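Local coordinates for twitching motility pilus retraction protein (Geobacter sulfurreducens PCA, PDB 5ZFQ) that probably hydrolyses ATP as a hexameric motor that retracts type IV pili and so drives twitching motility, at residues R149-V154 and H248-T253; I173-H178 and P193-V198; H178-T183 and V198-E203. All blocks are in the same frame, centred on the assembly; numbering follows the deposited sequence.

Contact 1 (R149-V154 and H248-T253); sequences RGLILV and HLCLAT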
loop_
_atom_site.group_PDB
_atom_site.type_symbol
_atom_site.label_atom_id
_atom_site.label_comp_id
_atom_site.label_asym_id
_atom_site.label_seq_id
_atom_site.Cartn_x
_atom_site.Cartn_y
_atom_site.Cartn_z
ATOM N N ARG A 149 -9.222 36.626 -15.746
ATOM C CA ARG A 149 -8.299 35.669 -15.113
ATOM C C ARG A 149 -8.865 35.033 -13.869
ATOM O O ARG A 149 -9.930 35.404 -13.401
ATOM C CB ARG A 149 -7.002 36.359 -14.711
ATOM C CG ARG A 149 -6.165 36.784 -15.844
ATOM C CD ARG A 149 -5.169 37.826 -15.376
ATOM N NE ARG A 149 -5.768 39.149 -15.310
ATOM C CZ ARG A 149 -6.134 39.841 -16.385
ATOM N NH1 ARG A 149 -5.991 39.308 -17.605
ATOM N NH2 ARG A 149 -6.654 41.056 -16.240
ATOM N N GLY A 150 -8.109 34.114 -13.300
ATOM C CA GLY A 150 -8.416 33.630 -11.975
ATOM C C GLY A 150 -9.181 32.327 -11.927
ATOM O O GLY A 150 -9.410 31.669 -12.941
ATOM N N LEU A 151 -9.584 31.964 -10.718
ATOM C CA LEU A 151 -10.292 30.724 -10.480
ATOM C C LEU A 151 -11.742 30.999 -10.122
ATOM O O LEU A 151 -12.016 31.819 -9.239
ATOM C CB LEU A 151 -9.609 29.950 -9.360
ATOM C CG LEU A 151 -10.266 28.647 -8.935
ATOM C CD1 LEU A 151 -10.192 27.553 -10.041
ATOM C CD2 LEU A 151 -9.598 28.206 -7.643
ATOM N N ILE A 152 -12.656 30.318 -10.808
ATOM C CA ILE A 152 -14.085 30.436 -10.533
ATOM C C ILE A 152 -14.662 29.067 -10.184
ATOM O O ILE A 152 -14.461 28.104 -10.927
ATOM C CB ILE A 152 -14.845 31.015 -11.741
ATOM C CG1 ILE A 152 -14.261 32.379 -12.132
ATOM C CG2 ILE A 152 -16.327 31.115 -11.445
ATOM C CD1 ILE A 152 -15.110 33.161 -13.096
ATOM N N LEU A 153 -15.375 28.971 -9.061
ATOM C CA LEU A 153 -15.897 27.675 -8.619
ATOM C C LEU A 153 -17.409 27.604 -8.655
ATOM O O LEU A 153 -18.096 28.491 -8.162
ATOM C CB LEU A 153 -15.409 27.356 -7.209
ATOM C CG LEU A 153 -13.882 27.268 -7.119
ATOM C CD1 LEU A 153 -13.387 27.137 -5.697
ATOM C CD2 LEU A 153 -13.407 26.107 -7.995
ATOM N N VAL A 154 -17.928 26.550 -9.274
ATOM C CA VAL A 154 -19.347 26.232 -9.185
ATOM C C VAL A 154 -19.484 24.944 -8.395
ATOM O O VAL A 154 -19.082 23.883 -8.875
ATOM C CB VAL A 154 -19.992 26.057 -10.558
ATOM C CG1 VAL A 154 -21.504 25.991 -10.413
ATOM C CG2 VAL A 154 -19.595 27.188 -11.478
ATOM N N HIS A 248 -4.675 32.354 -16.805
ATOM C CA HIS A 248 -5.794 31.653 -17.401
ATOM C C HIS A 248 -7.045 31.921 -16.605
ATOM O O HIS A 248 -6.985 32.422 -15.471
ATOM C CB HIS A 248 -5.522 30.163 -17.469
ATOM C CG HIS A 248 -4.240 29.833 -18.164
ATOM N ND1 HIS A 248 -3.019 29.867 -17.526
ATOM C CD2 HIS A 248 -3.982 29.506 -19.451
ATOM C CE1 HIS A 248 -2.064 29.557 -18.386
ATOM N NE2 HIS A 248 -2.621 29.335 -19.561
ATOM N N LEU A 249 -8.185 31.636 -17.215
ATOM C CA LEU A 249 -9.410 31.570 -16.459
ATOM C C LEU A 249 -9.737 30.089 -16.240
ATOM O O LEU A 249 -9.923 29.321 -17.209
ATOM C CB LEU A 249 -10.546 32.301 -17.171
ATOM C CG LEU A 249 -11.896 32.275 -16.430
ATOM C CD1 LEU A 249 -11.875 33.105 -15.144
ATOM C CD2 LEU A 249 -13.046 32.731 -17.327
ATOM N N CYS A 250 -9.783 29.681 -14.976
ATOM C CA CYS A 250 -10.087 28.299 -14.656
ATOM C C CYS A 250 -11.496 28.150 -14.077
ATOM O O CYS A 250 -11.816 28.725 -13.028
ATOM C CB CYS A 250 -9.050 27.740 -13.679
ATOM S SG CYS A 250 -9.297 25.977 -13.320
ATOM N N LEU A 251 -12.338 27.394 -14.777
ATOM C CA LEU A 251 -13.660 27.036 -14.263
ATOM C C LEU A 251 -13.560 25.664 -13.642
ATOM O O LEU A 251 -12.988 24.754 -14.247
ATOM C CB LEU A 251 -14.723 27.035 -15.371
ATOM C CG LEU A 251 -14.853 28.376 -16.085
ATOM C CD1 LEU A 251 -15.769 28.292 -17.290
ATOM C CD2 LEU A 251 -15.295 29.489 -15.104
ATOM N N ALA A 252 -14.104 25.505 -12.442
ATOM C CA ALA A 252 -14.008 24.223 -11.769
ATOM C C ALA A 252 -15.150 23.991 -10.783
ATOM O O ALA A 252 -15.878 24.916 -10.428
ATOM C CB ALA A 252 -12.650 24.095 -11.053
ATOM N N THR A 253 -15.275 22.739 -10.405
ATOM C CA THR A 253 -16.339 22.196 -9.610
ATOM C C THR A 253 -15.903 21.481 -8.331
ATOM O O THR A 253 -14.870 20.907 -8.248
ATOM C CB THR A 253 -17.117 21.242 -10.563
ATOM O OG1 THR A 253 -18.127 21.960 -11.234
ATOM C CG2 THR A 253 -17.744 20.071 -9.914
#
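Strand 150-154 runs parallel to strand 249-253 from G150 beside L249 onward, their short axes 4.8 Å apart at the closest point and inclined by 25°. In the usual manner of parallel strands, the second strand's C250 N and A252 N give to G150 O and I152 O, while I152 N and V154 N give to C250 O and A252 O. G150 brings no side chain, and beside it CD1 of L249 lies 3.5 Å from R149 O. On the same face I152 stands alongside L251, both pointing the same way, with I152 CB 3.7 Å from L251 CD2. The CG1 branch of I152 sits beside its backbone N (chi1 -57°), which carries I152 CD1 obliquely to within 3.8 Å of L249 CD1. The other face is lined by L151, C250, L153 and A252. There L151 CD1 meets C250 SG at 3.7 Å, and L153 CD2 reaches A252 CB at the same separation. Helices cover both faces: L251 packs on I170 of helix 162-176, C250 on A240 of helix 234-245. At the far end the hydroxyl of T253 gives a hydrogen bond from OG1 to V154 O, 3.2 Å away and in the carbonyl plane. T253 also touches K162 of a sequence that fits a Walker A P-loop. Strands 150-155 and 249-254 lie in the middle of a largely parallel, mixed, helix-flanked sheet, as in RecA-like ATPases.

Contact 2 (I173-H178 and P193-V198); sequences INTERH and PHKSCV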
loop_
_atom_site.group_PDB
_atom_site.type_symbol
_atom_site.label_atom_id
_atom_site.label_comp_id
_atom_site.label_asym_id
_atom_site.label_seq_id
_atom_site.Cartn_x
_atom_site.Cartn_y
_atom_site.Cartn_z
ATOM N N ILE A 173 -18.672 33.205 -22.920
ATOM C CA ILE A 173 -17.266 33.419 -23.175
ATOM C C ILE A 173 -16.951 33.193 -24.641
ATOM O O ILE A 173 -16.289 34.009 -25.283
ATOM C CB ILE A 173 -16.410 32.485 -22.316
ATOM C CG1 ILE A 173 -16.507 32.890 -20.849
ATOM C CG2 ILE A 173 -14.951 32.479 -22.782
ATOM C CD1 ILE A 173 -15.849 31.909 -19.909
ATOM N N ASN A 174 -17.428 32.060 -25.146
ATOM C CA ASN A 174 -17.295 31.667 -26.535
ATOM C C ASN A 174 -17.877 32.695 -27.510
ATOM O O ASN A 174 -17.418 32.816 -28.664
ATOM C CB ASN A 174 -17.988 30.312 -26.713
ATOM C CG ASN A 174 -17.829 29.722 -28.106
ATOM O OD1 ASN A 174 -16.926 30.072 -28.856
ATOM N ND2 ASN A 174 -18.732 28.818 -28.452
ATOM N N THR A 175 -18.902 33.414 -27.046
ATOM C CA THR A 175 -19.570 34.438 -27.838
ATOM C C THR A 175 -18.767 35.746 -27.848
ATOM O O THR A 175 -18.677 36.435 -28.873
ATOM C CB THR A 175 -21.011 34.734 -27.308
ATOM O OG1 THR A 175 -21.827 33.553 -27.395
ATOM C CG2 THR A 175 -21.677 35.843 -28.118
ATOM N N GLU A 176 -18.169 36.077 -26.706
ATOM C CA GLU A 176 -17.571 37.396 -26.527
ATOM C C GLU A 176 -16.056 37.447 -26.724
ATOM O O GLU A 176 -15.543 38.464 -27.174
ATOM C CB GLU A 176 -17.919 37.938 -25.140
ATOM C CG GLU A 176 -19.391 38.219 -24.926
ATOM C CD GLU A 176 -19.702 38.708 -23.512
ATOM O OE1 GLU A 176 -18.758 38.934 -22.707
ATOM O OE2 GLU A 176 -20.904 38.861 -23.206
ATOM N N ARG A 177 -15.335 36.376 -26.398
ATOM C CA ARG A 177 -13.868 36.430 -26.441
ATOM C C ARG A 177 -13.241 35.796 -27.684
ATOM O O ARG A 177 -13.911 35.130 -28.454
ATOM C CB ARG A 177 -13.280 35.762 -25.193
ATOM C CG ARG A 177 -13.742 36.396 -23.908
ATOM C CD ARG A 177 -13.147 35.768 -22.663
ATOM N NE ARG A 177 -14.015 36.034 -21.519
ATOM C CZ ARG A 177 -13.662 35.894 -20.246
ATOM N NH1 ARG A 177 -12.444 35.488 -19.920
ATOM N NH2 ARG A 177 -14.533 36.171 -19.287
ATOM N N HIS A 178 -11.945 36.002 -27.873
ATOM C CA HIS A 178 -11.211 35.266 -28.894
ATOM C C HIS A 178 -10.155 34.370 -28.239
ATOM O O HIS A 178 -8.940 34.566 -28.414
ATOM C CB HIS A 178 -10.569 36.218 -29.896
ATOM C CG HIS A 178 -11.544 37.163 -30.519
ATOM N ND1 HIS A 178 -11.870 38.377 -29.950
ATOM C CD2 HIS A 178 -12.296 37.054 -31.642
ATOM C CE1 HIS A 178 -12.768 38.984 -30.707
ATOM N NE2 HIS A 178 -13.044 38.202 -31.737
ATOM N N PRO A 193 -20.409 24.758 -30.205
ATOM C CA PRO A 193 -19.883 25.044 -31.543
ATOM C C PRO A 193 -18.830 26.135 -31.427
ATOM O O PRO A 193 -18.831 26.851 -30.423
ATOM C CB PRO A 193 -21.115 25.545 -32.294
ATOM C CG PRO A 193 -21.897 26.267 -31.222
ATOM C CD PRO A 193 -21.673 25.479 -29.942
ATOM N N HIS A 194 -17.941 26.288 -32.393
ATOM C CA HIS A 194 -17.068 27.455 -32.318
ATOM C C HIS A 194 -17.903 28.701 -32.603
ATOM O O HIS A 194 -18.705 28.729 -33.544
ATOM C CB HIS A 194 -15.901 27.378 -33.306
ATOM C CG HIS A 194 -15.088 26.130 -33.181
ATOM N ND1 HIS A 194 -14.423 25.794 -32.021
ATOM C CD2 HIS A 194 -14.844 25.133 -34.065
ATOM C CE1 HIS A 194 -13.807 24.637 -32.199
ATOM N NE2 HIS A 194 -14.043 24.213 -33.428
ATOM N N LYS A 195 -17.735 29.719 -31.774
ATOM C CA LYS A 195 -18.277 31.026 -32.108
ATOM C C LYS A 195 -17.085 31.946 -32.350
ATOM O O LYS A 195 -16.487 31.881 -33.425
ATOM C CB LYS A 195 -19.224 31.517 -31.018
ATOM C CG LYS A 195 -20.473 30.635 -30.961
ATOM C CD LYS A 195 -21.558 31.139 -30.048
ATOM C CE LYS A 195 -22.716 30.169 -30.032
ATOM N NZ LYS A 195 -23.825 30.578 -29.103
ATOM N N SER A 196 -16.705 32.767 -31.374
ATOM C CA SER A 196 -15.466 33.547 -31.506
ATOM C C SER A 196 -14.234 32.828 -30.933
ATOM O O SER A 196 -13.105 33.130 -31.309
ATOM C CB SER A 196 -15.619 34.907 -30.836
ATOM O OG SER A 196 -16.563 35.708 -31.519
ATOM N N CYS A 197 -14.456 31.895 -30.012
ATOM C CA CYS A 197 -13.376 31.111 -29.429
ATOM C C CYS A 197 -13.134 29.817 -30.203
ATOM O O CYS A 197 -14.000 29.368 -30.956
ATOM C CB CYS A 197 -13.678 30.774 -27.964
ATOM S SG CYS A 197 -13.768 32.186 -26.832
ATOM N N VAL A 198 -11.953 29.226 -30.039
ATOM C CA VAL A 198 -11.754 27.852 -30.486
ATOM C C VAL A 198 -12.079 26.940 -29.299
ATOM O O VAL A 198 -11.504 27.098 -28.210
ATOM C CB VAL A 198 -10.307 27.598 -30.993
ATOM C CG1 VAL A 198 -10.055 26.109 -31.228
ATOM C CG2 VAL A 198 -10.042 28.372 -32.265
#
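P193 meets the helix through its carbonyl: N174 ND2 donates to P193 O over 2.8 Å, with the acceptor close to the plane of the N174 amide. H194 turns the other way; its ND1 is hydrogen-bonded to V199 N, and its NE2 to T48 O of a neighbouring subunit. K195 then comes back onto N174, its backbone N giving a hydrogen bond to N174 OD1 at 3.0 Å, from a position tilted 25° out of the carbonyl plane. The lysine side chain crosses that of N174 at about a right angle, K195 CG passing 3.6 Å from N174 ND2. Farther out its extended chain runs beside T175, and NZ ends in a salt bridge with D171, one turn earlier on the helix. The loop between parallel strands 180-185 and 198-203 is in this way tied to the last turn of helix 162-176, which follows the probable P-loop of the ATPase fold. S196 N uses the backbone carbonyl, bonding to N174 O at 2.8 Å, and its OG makes a weak bond to T175 O. C197 N supplies the second donor to N174 OD1, at 3.3 Å and in the carbonyl plane. N174 CG stands anti to its own backbone N (chi1 -175°), which swings the amide out to the loop, where one flat group is gripped by three backbone atoms and so fixed in rotation. C197 SG tucks against the helix end, 4.2 Å from I173 CG2 and 4.0 Å from R177 CB.

Contact 3 (H178-T183 and V198-E203); sequences HDHIVT and VVNQRE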
loop_
_atom_site.group_PDB
_atom_site.type_symbol
_atom_site.label_atom_id
_atom_site.label_comp_id
_atom_site.label_asym_id
_atom_site.label_seq_id
_atom_site.Cartn_x
_atom_site.Cartn_y
_atom_site.Cartn_z
ATOM N N HIS A 178 -11.945 36.002 -27.873
ATOM C CA HIS A 178 -11.211 35.266 -28.894
ATOM C C HIS A 178 -10.155 34.370 -28.239
ATOM O O HIS A 178 -8.940 34.566 -28.414
ATOM C CB HIS A 178 -10.569 36.218 -29.896
ATOM C CG HIS A 178 -11.544 37.163 -30.519
ATOM N ND1 HIS A 178 -11.870 38.377 -29.950
ATOM C CD2 HIS A 178 -12.296 37.054 -31.642
ATOM C CE1 HIS A 178 -12.768 38.984 -30.707
ATOM N NE2 HIS A 178 -13.044 38.202 -31.737
ATOM N N ASP A 179 -10.640 33.382 -27.490
ATOM C CA ASP A 179 -9.785 32.518 -26.682
ATOM C C ASP A 179 -9.833 31.089 -27.177
ATOM O O ASP A 179 -10.645 30.735 -28.030
ATOM C CB ASP A 179 -10.200 32.546 -25.199
ATOM C CG ASP A 179 -9.939 33.892 -24.527
ATOM O OD1 ASP A 179 -9.132 34.710 -25.060
ATOM O OD2 ASP A 179 -10.545 34.122 -23.445
ATOM N N HIS A 180 -8.928 30.285 -26.637
ATOM C CA HIS A 180 -8.942 28.845 -26.820
ATOM C C HIS A 180 -9.553 28.283 -25.551
ATOM O O HIS A 180 -8.998 28.475 -24.473
ATOM C CB HIS A 180 -7.530 28.295 -27.060
ATOM C CG HIS A 180 -7.471 26.804 -27.133
ATOM N ND1 HIS A 180 -6.334 26.089 -26.830
ATOM C CD2 HIS A 180 -8.412 25.890 -27.474
ATOM C CE1 HIS A 180 -6.573 24.799 -26.991
ATOM N NE2 HIS A 180 -7.825 24.650 -27.384
ATOM N N ILE A 181 -10.714 27.643 -25.688
ATOM C CA ILE A 181 -11.447 27.052 -24.560
ATOM C C ILE A 181 -11.299 25.530 -24.547
ATOM O O ILE A 181 -11.769 24.841 -25.465
ATOM C CB ILE A 181 -12.977 27.390 -24.599
ATOM C CG1 ILE A 181 -13.218 28.910 -24.581
ATOM C CG2 ILE A 181 -13.707 26.707 -23.445
ATOM C CD1 ILE A 181 -14.677 29.306 -24.638
ATOM N N VAL A 182 -10.641 25.012 -23.513
ATOM C CA VAL A 182 -10.525 23.556 -23.319
ATOM C C VAL A 182 -11.329 23.116 -22.100
ATOM O O VAL A 182 -11.118 23.625 -20.994
ATOM C CB VAL A 182 -9.059 23.109 -23.116
ATOM C CG1 VAL A 182 -8.990 21.601 -22.865
ATOM C CG2 VAL A 182 -8.200 23.537 -24.307
ATOM N N THR A 183 -12.240 22.173 -22.290
ATOM C CA THR A 183 -12.992 21.599 -21.171
ATOM C C THR A 183 -12.574 20.153 -20.951
ATOM O O THR A 183 -12.190 19.460 -21.888
ATOM C CB THR A 183 -14.524 21.637 -21.423
ATOM O OG1 THR A 183 -14.844 20.693 -22.449
ATOM C CG2 THR A 183 -14.979 23.031 -21.878
ATOM N N VAL A 198 -11.953 29.226 -30.039
ATOM C CA VAL A 198 -11.754 27.852 -30.486
ATOM C C VAL A 198 -12.079 26.940 -29.299
ATOM O O VAL A 198 -11.504 27.098 -28.210
ATOM C CB VAL A 198 -10.307 27.598 -30.993
ATOM C CG1 VAL A 198 -10.055 26.109 -31.228
ATOM C CG2 VAL A 198 -10.042 28.372 -32.265
ATOM N N VAL A 199 -13.003 26.004 -29.490
ATOM C CA VAL A 199 -13.427 25.152 -28.382
ATOM C C VAL A 199 -13.042 23.671 -28.569
ATOM O O VAL A 199 -13.425 23.033 -29.552
ATOM C CB VAL A 199 -14.959 25.242 -28.161
ATOM C CG1 VAL A 199 -15.362 24.455 -26.918
ATOM C CG2 VAL A 199 -15.403 26.699 -28.054
ATOM N N ASN A 200 -12.291 23.138 -27.605
ATOM C CA ASN A 200 -11.946 21.715 -27.561
ATOM C C ASN A 200 -12.466 21.043 -26.278
ATOM O O ASN A 200 -12.095 21.442 -25.171
ATOM C CB ASN A 200 -10.434 21.530 -27.660
ATOM C CG ASN A 200 -9.929 21.668 -29.067
ATOM O OD1 ASN A 200 -10.307 20.895 -29.947
ATOM N ND2 ASN A 200 -9.063 22.662 -29.297
ATOM N N GLN A 201 -13.315 20.030 -26.420
ATOM C CA GLN A 201 -13.914 19.373 -25.259
ATOM C C GLN A 201 -13.491 17.915 -25.181
ATOM O O GLN A 201 -13.722 17.139 -26.110
ATOM C CB GLN A 201 -15.436 19.467 -25.326
ATOM C CG GLN A 201 -15.941 20.859 -25.585
ATOM C CD GLN A 201 -17.446 20.948 -25.563
ATOM O OE1 GLN A 201 -18.075 21.226 -26.589
ATOM N NE2 GLN A 201 -18.039 20.720 -24.394
ATOM N N ARG A 202 -12.877 17.529 -24.076
ATOM C CA ARG A 202 -12.429 16.156 -23.924
ATOM C C ARG A 202 -13.304 15.396 -22.918
ATOM O O ARG A 202 -13.425 15.788 -21.747
ATOM C CB ARG A 202 -10.968 16.149 -23.493
ATOM C CG ARG A 202 -10.134 17.205 -24.187
ATOM C CD ARG A 202 -8.672 16.896 -24.018
ATOM N NE ARG A 202 -8.354 15.548 -24.487
ATOM C CZ ARG A 202 -7.246 14.881 -24.186
ATOM N NH1 ARG A 202 -6.335 15.416 -23.384
ATOM N NH2 ARG A 202 -7.056 13.660 -24.682
ATOM N N GLU A 203 -13.932 14.318 -23.355
ATOM C CA GLU A 203 -14.723 13.562 -22.402
ATOM C C GLU A 203 -13.883 12.467 -21.723
ATOM O O GLU A 203 -13.314 11.582 -22.383
ATOM C CB GLU A 203 -15.960 12.960 -23.068
ATOM C CG GLU A 203 -16.874 12.234 -22.107
ATOM C CD GLU A 203 -18.259 12.027 -22.698
ATOM O OE1 GLU A 203 -18.881 13.036 -23.135
ATOM O OE2 GLU A 203 -18.718 10.854 -22.745
#
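H180 lays the edge of its imidazole along the backbone of V198, with V198 O in the ring plane and 3.4 Å from H180 CD2. The ring belongs to strand 180-183, which pairs in parallel with strand 198-203, the outermost strand, within this chain, of the mixed sheet of the RecA-like ATPase core. From H180 to T183 the register matches V198 to Q201, the short axes differing by 12°. The imidazole is swung across the neighbouring strand with CG anti to the backbone N (chi1 175°), and there N200 ND2 gives to H180 NE2, a 3.0 Å bond at 164°. N200 holds the acceptor in its amide plane, while N200 ND2 lies somewhat out of the plane of the H180 ring; ring and amide stand almost perpendicular to one another. H180 ND1 is bonded to D222 O, so both ring nitrogens have partners and the ring's rotation is fixed. A neighbouring subunit closes over this face and makes the edge strand part of the interface: its H45 meets the H180 ring edge-to-face, its T47 bonds to N200 OD1, R202 NE bonds to its I113 O, and R202 NH1 forms a salt bridge to its E94. On the other face, toward helix 162-176, I181 CB and V199 CG2 lie 4.3 Å apart. Farther along, T183 and Q201 run side by side, and E185 OE2 takes a bond from each, by way of T183 OG1 and Q201 NE2. Beyond them R202 N donates to T183 O at 3.0 Å.

In the fold
All three contacts belong to the ATPase core. Contacts 1 and 3 are strand pairs of one mixed sheet, and contact 2 joins the helix after strand 150-155 to a loop at the sheet's edge. Contact 1 joins two central strands; strand 225-230 separates them from the pair of contact 3, whose centre is about 14 Å from that of contact 1. Contact 2 lies about 17 Å from contact 1 and about 9 Å from contact 3, between centres. Along the chain, contacts 2 and 3 interleave, sharing H178 and V198, and both fall between the two strands of contact 1. I173 touches L249 and I181, linking all three. The sheet thereby connects the probable nucleotide site to a subunit interface.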